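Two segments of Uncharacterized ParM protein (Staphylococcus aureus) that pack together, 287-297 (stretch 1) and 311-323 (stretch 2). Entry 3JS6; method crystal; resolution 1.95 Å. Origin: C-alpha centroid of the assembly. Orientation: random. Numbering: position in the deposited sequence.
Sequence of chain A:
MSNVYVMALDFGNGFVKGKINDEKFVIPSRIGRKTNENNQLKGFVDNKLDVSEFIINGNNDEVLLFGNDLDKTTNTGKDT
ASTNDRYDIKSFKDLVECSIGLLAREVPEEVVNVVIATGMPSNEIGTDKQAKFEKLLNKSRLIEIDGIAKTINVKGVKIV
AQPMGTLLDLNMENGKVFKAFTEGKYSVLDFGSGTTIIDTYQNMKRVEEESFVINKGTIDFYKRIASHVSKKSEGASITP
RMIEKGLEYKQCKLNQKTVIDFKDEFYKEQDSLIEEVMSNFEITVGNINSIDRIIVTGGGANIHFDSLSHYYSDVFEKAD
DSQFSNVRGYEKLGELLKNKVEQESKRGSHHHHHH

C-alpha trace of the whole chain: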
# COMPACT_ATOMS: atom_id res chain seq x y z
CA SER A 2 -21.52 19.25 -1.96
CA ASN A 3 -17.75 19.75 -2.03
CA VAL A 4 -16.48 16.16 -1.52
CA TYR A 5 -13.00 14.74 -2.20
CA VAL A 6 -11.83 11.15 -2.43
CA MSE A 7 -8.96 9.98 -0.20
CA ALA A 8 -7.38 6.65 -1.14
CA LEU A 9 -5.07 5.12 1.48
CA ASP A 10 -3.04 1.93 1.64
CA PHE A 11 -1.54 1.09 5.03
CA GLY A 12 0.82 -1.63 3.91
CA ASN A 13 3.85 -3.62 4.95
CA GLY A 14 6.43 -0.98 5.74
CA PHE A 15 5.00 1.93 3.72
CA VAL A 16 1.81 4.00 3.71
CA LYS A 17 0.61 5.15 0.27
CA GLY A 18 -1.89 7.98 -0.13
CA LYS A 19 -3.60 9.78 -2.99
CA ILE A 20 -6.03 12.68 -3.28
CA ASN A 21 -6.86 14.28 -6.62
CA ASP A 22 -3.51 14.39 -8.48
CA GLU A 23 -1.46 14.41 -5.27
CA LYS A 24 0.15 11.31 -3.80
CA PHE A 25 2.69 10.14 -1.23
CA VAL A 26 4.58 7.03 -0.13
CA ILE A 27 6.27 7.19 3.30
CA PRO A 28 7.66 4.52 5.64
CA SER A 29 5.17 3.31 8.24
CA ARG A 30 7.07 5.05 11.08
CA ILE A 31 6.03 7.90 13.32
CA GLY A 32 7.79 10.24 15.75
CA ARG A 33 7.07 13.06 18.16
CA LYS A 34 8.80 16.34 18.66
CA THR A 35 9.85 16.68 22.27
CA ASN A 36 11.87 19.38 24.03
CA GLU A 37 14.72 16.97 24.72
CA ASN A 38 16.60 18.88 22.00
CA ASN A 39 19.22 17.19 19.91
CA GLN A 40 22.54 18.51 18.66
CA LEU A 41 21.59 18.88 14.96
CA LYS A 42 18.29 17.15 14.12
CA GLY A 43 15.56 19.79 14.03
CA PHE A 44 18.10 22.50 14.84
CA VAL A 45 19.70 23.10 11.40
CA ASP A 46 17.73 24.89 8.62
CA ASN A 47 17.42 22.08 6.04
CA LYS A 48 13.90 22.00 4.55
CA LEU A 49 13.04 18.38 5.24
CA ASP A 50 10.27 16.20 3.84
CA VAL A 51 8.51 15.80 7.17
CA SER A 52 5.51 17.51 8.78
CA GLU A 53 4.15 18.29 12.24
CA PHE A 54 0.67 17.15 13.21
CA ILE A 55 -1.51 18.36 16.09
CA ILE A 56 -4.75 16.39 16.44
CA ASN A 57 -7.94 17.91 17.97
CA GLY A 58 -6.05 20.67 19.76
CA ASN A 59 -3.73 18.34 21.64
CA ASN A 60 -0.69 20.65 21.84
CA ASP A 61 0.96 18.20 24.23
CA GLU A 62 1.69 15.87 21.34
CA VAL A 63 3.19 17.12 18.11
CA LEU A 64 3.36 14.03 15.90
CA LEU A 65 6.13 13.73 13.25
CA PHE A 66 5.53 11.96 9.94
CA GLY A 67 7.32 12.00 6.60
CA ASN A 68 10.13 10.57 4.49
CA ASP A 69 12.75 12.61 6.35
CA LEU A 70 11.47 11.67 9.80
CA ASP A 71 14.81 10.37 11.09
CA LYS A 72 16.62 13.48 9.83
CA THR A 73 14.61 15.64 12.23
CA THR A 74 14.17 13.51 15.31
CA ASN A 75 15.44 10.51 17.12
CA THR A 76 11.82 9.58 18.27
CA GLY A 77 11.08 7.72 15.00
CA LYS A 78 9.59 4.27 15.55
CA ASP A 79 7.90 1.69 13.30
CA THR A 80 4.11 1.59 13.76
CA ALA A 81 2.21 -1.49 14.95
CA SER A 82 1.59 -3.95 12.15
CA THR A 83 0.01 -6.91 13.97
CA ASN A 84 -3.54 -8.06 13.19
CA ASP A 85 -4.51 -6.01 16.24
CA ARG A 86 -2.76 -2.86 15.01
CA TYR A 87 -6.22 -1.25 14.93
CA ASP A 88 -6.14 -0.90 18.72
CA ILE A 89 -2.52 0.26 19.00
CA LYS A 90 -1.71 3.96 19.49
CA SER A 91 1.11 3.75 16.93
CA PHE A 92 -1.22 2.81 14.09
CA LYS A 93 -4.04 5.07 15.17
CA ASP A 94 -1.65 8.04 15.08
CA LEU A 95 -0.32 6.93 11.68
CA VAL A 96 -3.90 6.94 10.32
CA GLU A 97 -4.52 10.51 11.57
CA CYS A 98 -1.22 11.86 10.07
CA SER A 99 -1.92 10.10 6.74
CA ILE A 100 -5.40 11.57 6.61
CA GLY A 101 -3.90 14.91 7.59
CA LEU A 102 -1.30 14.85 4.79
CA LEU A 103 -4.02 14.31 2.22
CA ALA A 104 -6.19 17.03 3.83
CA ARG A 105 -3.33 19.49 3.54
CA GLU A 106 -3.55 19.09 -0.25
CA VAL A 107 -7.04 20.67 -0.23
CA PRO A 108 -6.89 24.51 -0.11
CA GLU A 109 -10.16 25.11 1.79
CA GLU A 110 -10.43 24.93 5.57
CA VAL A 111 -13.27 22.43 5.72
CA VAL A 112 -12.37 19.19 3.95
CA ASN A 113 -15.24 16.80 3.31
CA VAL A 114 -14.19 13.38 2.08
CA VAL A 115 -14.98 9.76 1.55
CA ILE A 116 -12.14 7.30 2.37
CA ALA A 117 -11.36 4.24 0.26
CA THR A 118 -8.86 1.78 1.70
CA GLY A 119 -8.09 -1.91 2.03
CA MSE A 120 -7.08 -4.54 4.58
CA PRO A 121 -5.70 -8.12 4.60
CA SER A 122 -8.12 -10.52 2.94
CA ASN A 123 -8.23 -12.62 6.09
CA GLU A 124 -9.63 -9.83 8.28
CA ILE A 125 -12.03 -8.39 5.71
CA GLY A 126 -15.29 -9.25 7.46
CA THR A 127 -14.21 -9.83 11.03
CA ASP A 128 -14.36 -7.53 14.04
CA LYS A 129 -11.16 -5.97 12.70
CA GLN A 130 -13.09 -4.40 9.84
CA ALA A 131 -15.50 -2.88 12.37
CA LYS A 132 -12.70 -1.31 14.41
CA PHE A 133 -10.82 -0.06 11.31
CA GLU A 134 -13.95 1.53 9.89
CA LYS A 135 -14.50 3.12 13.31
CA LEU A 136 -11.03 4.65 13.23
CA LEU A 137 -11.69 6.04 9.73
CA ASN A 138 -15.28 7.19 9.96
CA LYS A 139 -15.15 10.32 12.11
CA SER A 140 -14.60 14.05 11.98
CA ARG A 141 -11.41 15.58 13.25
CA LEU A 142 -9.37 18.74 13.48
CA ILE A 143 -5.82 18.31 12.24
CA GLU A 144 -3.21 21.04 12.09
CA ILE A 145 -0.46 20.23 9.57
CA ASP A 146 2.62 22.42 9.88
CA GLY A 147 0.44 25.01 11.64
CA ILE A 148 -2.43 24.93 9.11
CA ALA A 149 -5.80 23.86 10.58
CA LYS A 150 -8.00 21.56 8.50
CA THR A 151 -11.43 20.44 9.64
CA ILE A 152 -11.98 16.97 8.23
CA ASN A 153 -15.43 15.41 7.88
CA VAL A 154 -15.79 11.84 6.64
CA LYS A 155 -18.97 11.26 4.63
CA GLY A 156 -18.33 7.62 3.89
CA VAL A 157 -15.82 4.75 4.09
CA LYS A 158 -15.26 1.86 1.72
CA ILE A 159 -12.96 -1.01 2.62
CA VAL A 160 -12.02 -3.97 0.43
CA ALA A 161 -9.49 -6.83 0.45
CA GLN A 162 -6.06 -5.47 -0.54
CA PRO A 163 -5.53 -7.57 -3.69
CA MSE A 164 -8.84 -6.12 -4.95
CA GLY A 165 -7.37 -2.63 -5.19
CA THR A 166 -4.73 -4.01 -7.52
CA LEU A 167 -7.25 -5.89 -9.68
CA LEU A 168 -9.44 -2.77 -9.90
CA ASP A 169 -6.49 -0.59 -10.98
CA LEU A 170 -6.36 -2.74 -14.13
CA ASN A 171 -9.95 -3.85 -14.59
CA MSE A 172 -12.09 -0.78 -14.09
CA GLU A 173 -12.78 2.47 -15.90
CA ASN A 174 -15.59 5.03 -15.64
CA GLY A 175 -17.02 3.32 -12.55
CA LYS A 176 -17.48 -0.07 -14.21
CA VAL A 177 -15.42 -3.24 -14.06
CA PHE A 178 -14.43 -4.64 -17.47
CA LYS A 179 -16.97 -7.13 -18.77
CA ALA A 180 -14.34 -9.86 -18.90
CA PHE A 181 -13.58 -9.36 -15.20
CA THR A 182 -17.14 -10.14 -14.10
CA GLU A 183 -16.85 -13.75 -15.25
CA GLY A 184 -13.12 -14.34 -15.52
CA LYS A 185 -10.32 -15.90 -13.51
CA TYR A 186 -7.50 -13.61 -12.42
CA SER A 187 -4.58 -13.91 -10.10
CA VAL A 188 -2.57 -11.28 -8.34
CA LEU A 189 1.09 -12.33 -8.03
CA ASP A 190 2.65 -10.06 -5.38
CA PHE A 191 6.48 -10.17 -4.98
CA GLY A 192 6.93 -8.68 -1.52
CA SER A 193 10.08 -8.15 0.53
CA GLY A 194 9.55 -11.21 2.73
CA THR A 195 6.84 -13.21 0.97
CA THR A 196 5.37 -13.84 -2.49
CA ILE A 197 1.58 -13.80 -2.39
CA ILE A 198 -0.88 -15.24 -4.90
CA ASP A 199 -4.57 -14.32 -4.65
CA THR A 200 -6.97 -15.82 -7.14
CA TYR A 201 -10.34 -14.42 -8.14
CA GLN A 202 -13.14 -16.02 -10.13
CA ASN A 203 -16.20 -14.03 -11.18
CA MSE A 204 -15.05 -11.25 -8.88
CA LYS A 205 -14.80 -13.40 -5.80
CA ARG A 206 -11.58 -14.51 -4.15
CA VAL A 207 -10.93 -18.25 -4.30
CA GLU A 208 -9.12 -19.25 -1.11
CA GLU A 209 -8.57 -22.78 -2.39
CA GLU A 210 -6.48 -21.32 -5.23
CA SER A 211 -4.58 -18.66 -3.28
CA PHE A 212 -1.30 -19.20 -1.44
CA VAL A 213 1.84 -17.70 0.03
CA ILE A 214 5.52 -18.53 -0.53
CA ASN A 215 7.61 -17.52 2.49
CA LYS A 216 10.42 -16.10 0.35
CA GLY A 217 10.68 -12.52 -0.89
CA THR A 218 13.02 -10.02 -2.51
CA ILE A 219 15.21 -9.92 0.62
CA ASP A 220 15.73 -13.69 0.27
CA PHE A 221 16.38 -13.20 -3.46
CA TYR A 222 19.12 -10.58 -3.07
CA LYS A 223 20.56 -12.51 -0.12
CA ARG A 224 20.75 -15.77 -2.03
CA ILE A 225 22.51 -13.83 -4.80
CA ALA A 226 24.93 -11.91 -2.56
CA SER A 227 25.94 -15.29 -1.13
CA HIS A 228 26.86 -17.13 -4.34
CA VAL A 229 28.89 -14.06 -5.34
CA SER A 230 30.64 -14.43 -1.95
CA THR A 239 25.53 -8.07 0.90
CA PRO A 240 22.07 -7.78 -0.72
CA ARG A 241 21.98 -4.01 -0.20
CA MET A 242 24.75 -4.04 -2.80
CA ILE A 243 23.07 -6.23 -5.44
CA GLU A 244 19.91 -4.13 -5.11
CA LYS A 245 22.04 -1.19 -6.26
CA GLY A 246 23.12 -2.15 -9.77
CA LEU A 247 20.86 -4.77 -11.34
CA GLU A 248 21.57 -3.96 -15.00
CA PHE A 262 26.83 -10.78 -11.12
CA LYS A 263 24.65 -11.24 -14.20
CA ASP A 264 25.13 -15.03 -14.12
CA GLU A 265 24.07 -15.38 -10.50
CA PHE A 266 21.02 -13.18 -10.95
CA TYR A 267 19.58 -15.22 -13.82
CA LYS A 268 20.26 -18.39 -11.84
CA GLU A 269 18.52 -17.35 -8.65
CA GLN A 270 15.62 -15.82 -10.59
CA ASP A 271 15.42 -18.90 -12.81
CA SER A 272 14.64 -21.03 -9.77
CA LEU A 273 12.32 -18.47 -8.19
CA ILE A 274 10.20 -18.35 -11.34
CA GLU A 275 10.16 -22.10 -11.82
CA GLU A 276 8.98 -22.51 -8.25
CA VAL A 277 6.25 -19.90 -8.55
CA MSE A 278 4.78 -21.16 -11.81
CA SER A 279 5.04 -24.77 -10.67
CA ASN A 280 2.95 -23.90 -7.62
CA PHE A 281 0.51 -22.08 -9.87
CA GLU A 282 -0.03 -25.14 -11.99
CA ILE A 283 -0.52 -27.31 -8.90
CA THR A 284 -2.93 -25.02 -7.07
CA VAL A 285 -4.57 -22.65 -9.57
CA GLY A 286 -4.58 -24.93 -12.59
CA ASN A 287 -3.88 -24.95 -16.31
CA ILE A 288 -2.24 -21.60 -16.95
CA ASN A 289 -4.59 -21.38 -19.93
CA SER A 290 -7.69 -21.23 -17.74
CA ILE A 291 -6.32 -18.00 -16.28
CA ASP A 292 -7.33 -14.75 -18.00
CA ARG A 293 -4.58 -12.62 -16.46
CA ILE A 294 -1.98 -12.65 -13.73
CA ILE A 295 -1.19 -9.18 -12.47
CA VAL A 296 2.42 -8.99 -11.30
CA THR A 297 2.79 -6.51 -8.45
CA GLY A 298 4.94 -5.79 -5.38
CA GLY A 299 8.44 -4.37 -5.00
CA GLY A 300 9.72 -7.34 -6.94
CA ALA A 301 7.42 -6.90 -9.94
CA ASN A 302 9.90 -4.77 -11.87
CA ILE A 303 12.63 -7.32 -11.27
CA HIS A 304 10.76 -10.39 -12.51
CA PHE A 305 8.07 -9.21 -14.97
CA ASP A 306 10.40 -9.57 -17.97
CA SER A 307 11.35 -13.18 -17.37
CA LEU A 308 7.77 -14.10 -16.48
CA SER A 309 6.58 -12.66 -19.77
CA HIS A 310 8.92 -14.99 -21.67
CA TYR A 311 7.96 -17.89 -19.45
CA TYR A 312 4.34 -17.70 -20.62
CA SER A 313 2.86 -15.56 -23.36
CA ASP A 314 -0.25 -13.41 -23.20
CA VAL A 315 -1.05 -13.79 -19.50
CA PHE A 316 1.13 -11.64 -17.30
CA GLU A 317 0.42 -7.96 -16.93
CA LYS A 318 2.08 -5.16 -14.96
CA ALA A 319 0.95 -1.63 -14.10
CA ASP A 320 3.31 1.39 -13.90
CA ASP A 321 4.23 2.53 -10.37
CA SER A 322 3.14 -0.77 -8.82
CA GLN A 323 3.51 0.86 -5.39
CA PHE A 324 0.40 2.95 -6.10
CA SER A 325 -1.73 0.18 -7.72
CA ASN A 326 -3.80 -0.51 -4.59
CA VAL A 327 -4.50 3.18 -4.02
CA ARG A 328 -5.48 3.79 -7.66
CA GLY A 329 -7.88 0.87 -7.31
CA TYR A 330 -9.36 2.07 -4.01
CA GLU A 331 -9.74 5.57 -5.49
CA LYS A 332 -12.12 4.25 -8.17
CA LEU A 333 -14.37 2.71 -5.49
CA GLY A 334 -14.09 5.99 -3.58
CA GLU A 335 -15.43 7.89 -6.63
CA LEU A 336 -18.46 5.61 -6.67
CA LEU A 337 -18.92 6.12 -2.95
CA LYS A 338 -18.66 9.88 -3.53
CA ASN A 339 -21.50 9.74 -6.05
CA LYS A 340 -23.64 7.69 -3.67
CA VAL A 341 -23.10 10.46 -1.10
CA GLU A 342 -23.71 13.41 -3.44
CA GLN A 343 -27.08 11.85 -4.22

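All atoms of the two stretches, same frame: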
# COMPACT_ATOMS: atom_id res chain seq x y z
N ASN A 287 -4.45 -25.14 -14.98
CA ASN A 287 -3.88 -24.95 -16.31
C ASN A 287 -3.74 -23.46 -16.50
O ASN A 287 -4.72 -22.73 -16.42
CB ASN A 287 -4.83 -25.53 -17.36
CG ASN A 287 -4.38 -25.23 -18.78
OD1 ASN A 287 -5.14 -25.44 -19.73
ND2 ASN A 287 -3.15 -24.74 -18.94
N ILE A 288 -2.52 -23.01 -16.76
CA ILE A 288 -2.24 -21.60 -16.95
C ILE A 288 -3.05 -21.00 -18.09
O ILE A 288 -3.04 -19.79 -18.29
CB ILE A 288 -0.74 -21.38 -17.20
CG1 ILE A 288 0.03 -21.92 -15.98
CG2 ILE A 288 -0.44 -19.90 -17.43
CD1 ILE A 288 1.54 -21.80 -16.07
N ASN A 289 -3.77 -21.84 -18.82
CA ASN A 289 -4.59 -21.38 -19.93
C ASN A 289 -6.01 -21.06 -19.49
O ASN A 289 -6.76 -20.41 -20.22
CB ASN A 289 -4.59 -22.42 -21.04
CG ASN A 289 -3.26 -22.46 -21.79
OD1 ASN A 289 -2.82 -21.45 -22.34
ND2 ASN A 289 -2.62 -23.63 -21.81
N SER A 290 -6.37 -21.50 -18.29
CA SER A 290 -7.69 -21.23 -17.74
C SER A 290 -7.65 -19.87 -17.04
O SER A 290 -8.66 -19.35 -16.58
CB SER A 290 -8.08 -22.31 -16.74
OG SER A 290 -7.22 -22.31 -15.61
N ILE A 291 -6.46 -19.29 -16.94
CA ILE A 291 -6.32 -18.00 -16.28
C ILE A 291 -6.37 -16.87 -17.30
O ILE A 291 -5.67 -16.90 -18.31
CB ILE A 291 -5.01 -17.98 -15.49
CG1 ILE A 291 -5.02 -19.16 -14.51
CG2 ILE A 291 -4.88 -16.67 -14.72
CD1 ILE A 291 -3.64 -19.49 -13.92
N ASP A 292 -7.21 -15.87 -17.06
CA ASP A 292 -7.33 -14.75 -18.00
C ASP A 292 -6.21 -13.74 -17.87
O ASP A 292 -5.83 -13.10 -18.85
CB ASP A 292 -8.68 -14.07 -17.83
CG ASP A 292 -9.83 -15.04 -18.05
OD1 ASP A 292 -9.77 -15.80 -19.03
OD2 ASP A 292 -10.80 -15.04 -17.24
N ARG A 293 -5.68 -13.57 -16.67
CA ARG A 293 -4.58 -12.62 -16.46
C ARG A 293 -3.97 -12.83 -15.08
O ARG A 293 -4.64 -13.24 -14.13
CB ARG A 293 -5.10 -11.17 -16.54
CG ARG A 293 -4.07 -10.10 -16.97
CD ARG A 293 -3.71 -10.24 -18.47
NE ARG A 293 -4.90 -10.22 -19.33
CZ ARG A 293 -5.58 -9.12 -19.68
NH1 ARG A 293 -5.18 -7.92 -19.27
NH2 ARG A 293 -6.68 -9.23 -20.42
N ILE A 294 -2.69 -12.57 -14.99
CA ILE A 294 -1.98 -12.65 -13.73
C ILE A 294 -1.34 -11.29 -13.65
O ILE A 294 -0.51 -10.92 -14.51
CB ILE A 294 -0.89 -13.75 -13.75
CG1 ILE A 294 -1.54 -15.14 -13.85
CG2 ILE A 294 -0.03 -13.62 -12.54
CD1 ILE A 294 -0.54 -16.27 -14.16
N ILE A 295 -1.73 -10.51 -12.65
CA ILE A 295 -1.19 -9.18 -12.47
C ILE A 295 0.03 -9.37 -11.58
O ILE A 295 -0.05 -9.99 -10.51
CB ILE A 295 -2.23 -8.25 -11.77
CG1 ILE A 295 -3.36 -7.89 -12.75
CG2 ILE A 295 -1.61 -6.96 -11.36
CD1 ILE A 295 -4.44 -8.87 -12.85
N VAL A 296 1.17 -8.85 -12.04
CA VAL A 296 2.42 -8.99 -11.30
C VAL A 296 2.60 -7.69 -10.57
O VAL A 296 2.68 -6.65 -11.20
CB VAL A 296 3.58 -9.21 -12.27
CG1 VAL A 296 4.88 -9.46 -11.52
CG2 VAL A 296 3.24 -10.38 -13.19
N THR A 297 2.66 -7.74 -9.24
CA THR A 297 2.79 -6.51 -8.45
C THR A 297 3.82 -6.69 -7.31
O THR A 297 4.48 -7.72 -7.23
CB THR A 297 1.39 -6.10 -7.90
OG1 THR A 297 1.43 -4.77 -7.41
CG2 THR A 297 0.94 -7.05 -6.78
N TYR A 311 8.26 -16.58 -19.98
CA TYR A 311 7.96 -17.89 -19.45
C TYR A 311 6.62 -18.35 -20.02
O TYR A 311 6.47 -19.51 -20.40
CB TYR A 311 7.93 -17.83 -17.92
CG TYR A 311 7.77 -19.17 -17.26
CD1 TYR A 311 6.51 -19.62 -16.86
CD2 TYR A 311 8.86 -20.02 -17.07
CE1 TYR A 311 6.34 -20.88 -16.30
CE2 TYR A 311 8.70 -21.29 -16.50
CZ TYR A 311 7.44 -21.71 -16.13
OH TYR A 311 7.25 -22.96 -15.59
N TYR A 312 5.67 -17.43 -20.07
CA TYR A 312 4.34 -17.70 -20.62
C TYR A 312 3.85 -16.46 -21.34
O TYR A 312 3.94 -15.34 -20.82
CB TYR A 312 3.32 -18.08 -19.55
CG TYR A 312 3.17 -19.57 -19.35
CD1 TYR A 312 4.21 -20.32 -18.79
CD2 TYR A 312 2.00 -20.23 -19.71
CE1 TYR A 312 4.08 -21.69 -18.59
CE2 TYR A 312 1.85 -21.62 -19.51
CZ TYR A 312 2.91 -22.34 -18.94
OH TYR A 312 2.79 -23.69 -18.70
N SER A 313 3.34 -16.66 -22.54
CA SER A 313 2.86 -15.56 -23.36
C SER A 313 1.40 -15.21 -23.12
O SER A 313 0.58 -16.07 -22.78
CB SER A 313 3.07 -15.91 -24.83
OG SER A 313 2.45 -17.16 -25.12
N ASP A 314 1.10 -13.94 -23.31
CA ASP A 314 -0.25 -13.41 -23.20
C ASP A 314 -0.99 -13.65 -21.89
O ASP A 314 -2.20 -13.90 -21.92
CB ASP A 314 -1.11 -13.95 -24.34
CG ASP A 314 -0.43 -13.79 -25.69
OD1 ASP A 314 0.11 -12.70 -25.96
OD2 ASP A 314 -0.45 -14.77 -26.47
N VAL A 315 -0.31 -13.58 -20.75
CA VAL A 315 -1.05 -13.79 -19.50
C VAL A 315 -0.61 -12.87 -18.38
O VAL A 315 -1.42 -12.48 -17.53
CB VAL A 315 -0.97 -15.25 -19.01
CG1 VAL A 315 0.45 -15.59 -18.58
CG2 VAL A 315 -1.93 -15.44 -17.85
N PHE A 316 0.67 -12.50 -18.35
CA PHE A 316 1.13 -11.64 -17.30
C PHE A 316 0.94 -10.18 -17.68
O PHE A 316 1.14 -9.78 -18.84
CB PHE A 316 2.61 -11.90 -17.00
CG PHE A 316 2.89 -13.26 -16.43
CD1 PHE A 316 3.43 -14.26 -17.24
CD2 PHE A 316 2.67 -13.53 -15.08
CE1 PHE A 316 3.76 -15.51 -16.71
CE2 PHE A 316 2.99 -14.78 -14.54
CZ PHE A 316 3.54 -15.78 -15.36
N GLU A 317 0.59 -9.38 -16.68
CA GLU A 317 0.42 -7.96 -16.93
C GLU A 317 1.02 -7.18 -15.76
O GLU A 317 1.03 -7.65 -14.63
CB GLU A 317 -1.07 -7.62 -17.07
CG GLU A 317 -1.33 -6.11 -17.24
CD GLU A 317 -2.80 -5.78 -17.40
OE1 GLU A 317 -3.12 -4.59 -17.55
OE2 GLU A 317 -3.63 -6.72 -17.37
N LYS A 318 1.52 -5.98 -16.03
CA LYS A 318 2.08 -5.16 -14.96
C LYS A 318 1.58 -3.74 -15.15
O LYS A 318 1.42 -3.30 -16.29
CB LYS A 318 3.61 -5.14 -15.02
CG LYS A 318 4.27 -4.36 -13.86
CD LYS A 318 5.77 -4.10 -14.12
CE LYS A 318 6.46 -3.48 -12.89
NZ LYS A 318 5.98 -2.09 -12.52
N ALA A 319 1.37 -3.03 -14.04
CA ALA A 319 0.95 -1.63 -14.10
C ALA A 319 2.18 -0.77 -13.79
O ALA A 319 3.12 -1.25 -13.15
CB ALA A 319 -0.14 -1.36 -13.06
N ASP A 320 2.19 0.49 -14.23
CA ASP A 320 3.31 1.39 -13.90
C ASP A 320 3.15 1.80 -12.44
O ASP A 320 2.04 1.80 -11.93
CB ASP A 320 3.30 2.66 -14.76
CG ASP A 320 3.94 2.46 -16.12
OD1 ASP A 320 5.11 2.00 -16.18
OD2 ASP A 320 3.29 2.78 -17.14
N ASP A 321 4.25 2.15 -11.78
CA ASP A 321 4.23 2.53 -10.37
C ASP A 321 3.40 1.56 -9.55
O ASP A 321 2.40 1.94 -8.94
CB ASP A 321 3.66 3.94 -10.18
CG ASP A 321 4.74 5.00 -10.16
OD1 ASP A 321 5.37 5.23 -11.22
OD2 ASP A 321 4.95 5.62 -9.09
N SER A 322 3.82 0.29 -9.56
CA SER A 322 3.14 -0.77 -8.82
C SER A 322 2.88 -0.39 -7.35
O SER A 322 1.94 -0.89 -6.74
CB SER A 322 3.95 -2.07 -8.87
OG SER A 322 4.05 -2.58 -10.19
N GLN A 323 3.71 0.48 -6.79
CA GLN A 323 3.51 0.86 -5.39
C GLN A 323 2.16 1.55 -5.19
O GLN A 323 1.54 1.42 -4.14
CB GLN A 323 4.64 1.80 -4.93
CG GLN A 323 4.82 3.03 -5.81
CD GLN A 323 6.13 3.77 -5.59
OE1 GLN A 323 6.48 4.67 -6.37
NE2 GLN A 323 6.85 3.41 -4.52
O HOH W 1 2.06 -4.01 -11.46
O HOH W 2 3.11 -3.14 -5.13

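The two stretches meet in a short parallel strand pairing, Ile294 with Phe316 and Ile295 with Glu317. Together they bury about 706 Å² of surface.

Stretch 2 begins at the end of a helix. Tyr312 is the first residue to leave helical geometry, and its ring meets Ile288, in the type I turn from Asn287 to Ser290 that opens stretch 1. Ile288 CD1 sits 3.5 Å from the centroid of the Tyr312 ring, over one face. This is a CH-pi contact, in which a methyl group packs on the aromatic surface. Ser313 and Asp314 make no contact with stretch 1.

Val315 is buried. Val315 CG2 lies 4.0 Å from Ile294 CD1, a simple apolar contact. Its carbonyl starts the backbone ladder: Ile294 N donates to Val315 O at 2.8 Å. Arg293 CA also approaches Val315 O, at 3.3 Å.

Phe316 and Ile294 point their side chains to the same face of the sheet. Phe316 CD2 is 3.7 Å from Ile294 CG2 and 3.7 Å from Val296 CG2, so one ring carbon touches two aliphatic side chains.

Glu317 bonds through both its backbone groups. Glu317 N donates to Ile294 O at 2.9 Å, and Val296 N donates to Glu317 O at 2.9 Å. Its extended side chain reaches Arg293, whose NH1 lies 2.7 Å from Glu317 OE2. This is a salt bridge with a hydrogen bond, joining opposite charges near the guanidinium plane.

Lys318 NZ bonds within its own stretch, donating to Ala319 O at 3.0 Å and to Ser322 OG at 3.1 Å. Beyond Glu317, direct strand bonding gives way to water. Water 1 donates to Val296 O at 2.7 Å and accepts from Ala319 N at 2.8 Å. It also bonds Ser322 OG at 2.8 Å. Water 2 links Ser322 O, at 3.0 Å, to Thr297 OG1, at 3.3 Å.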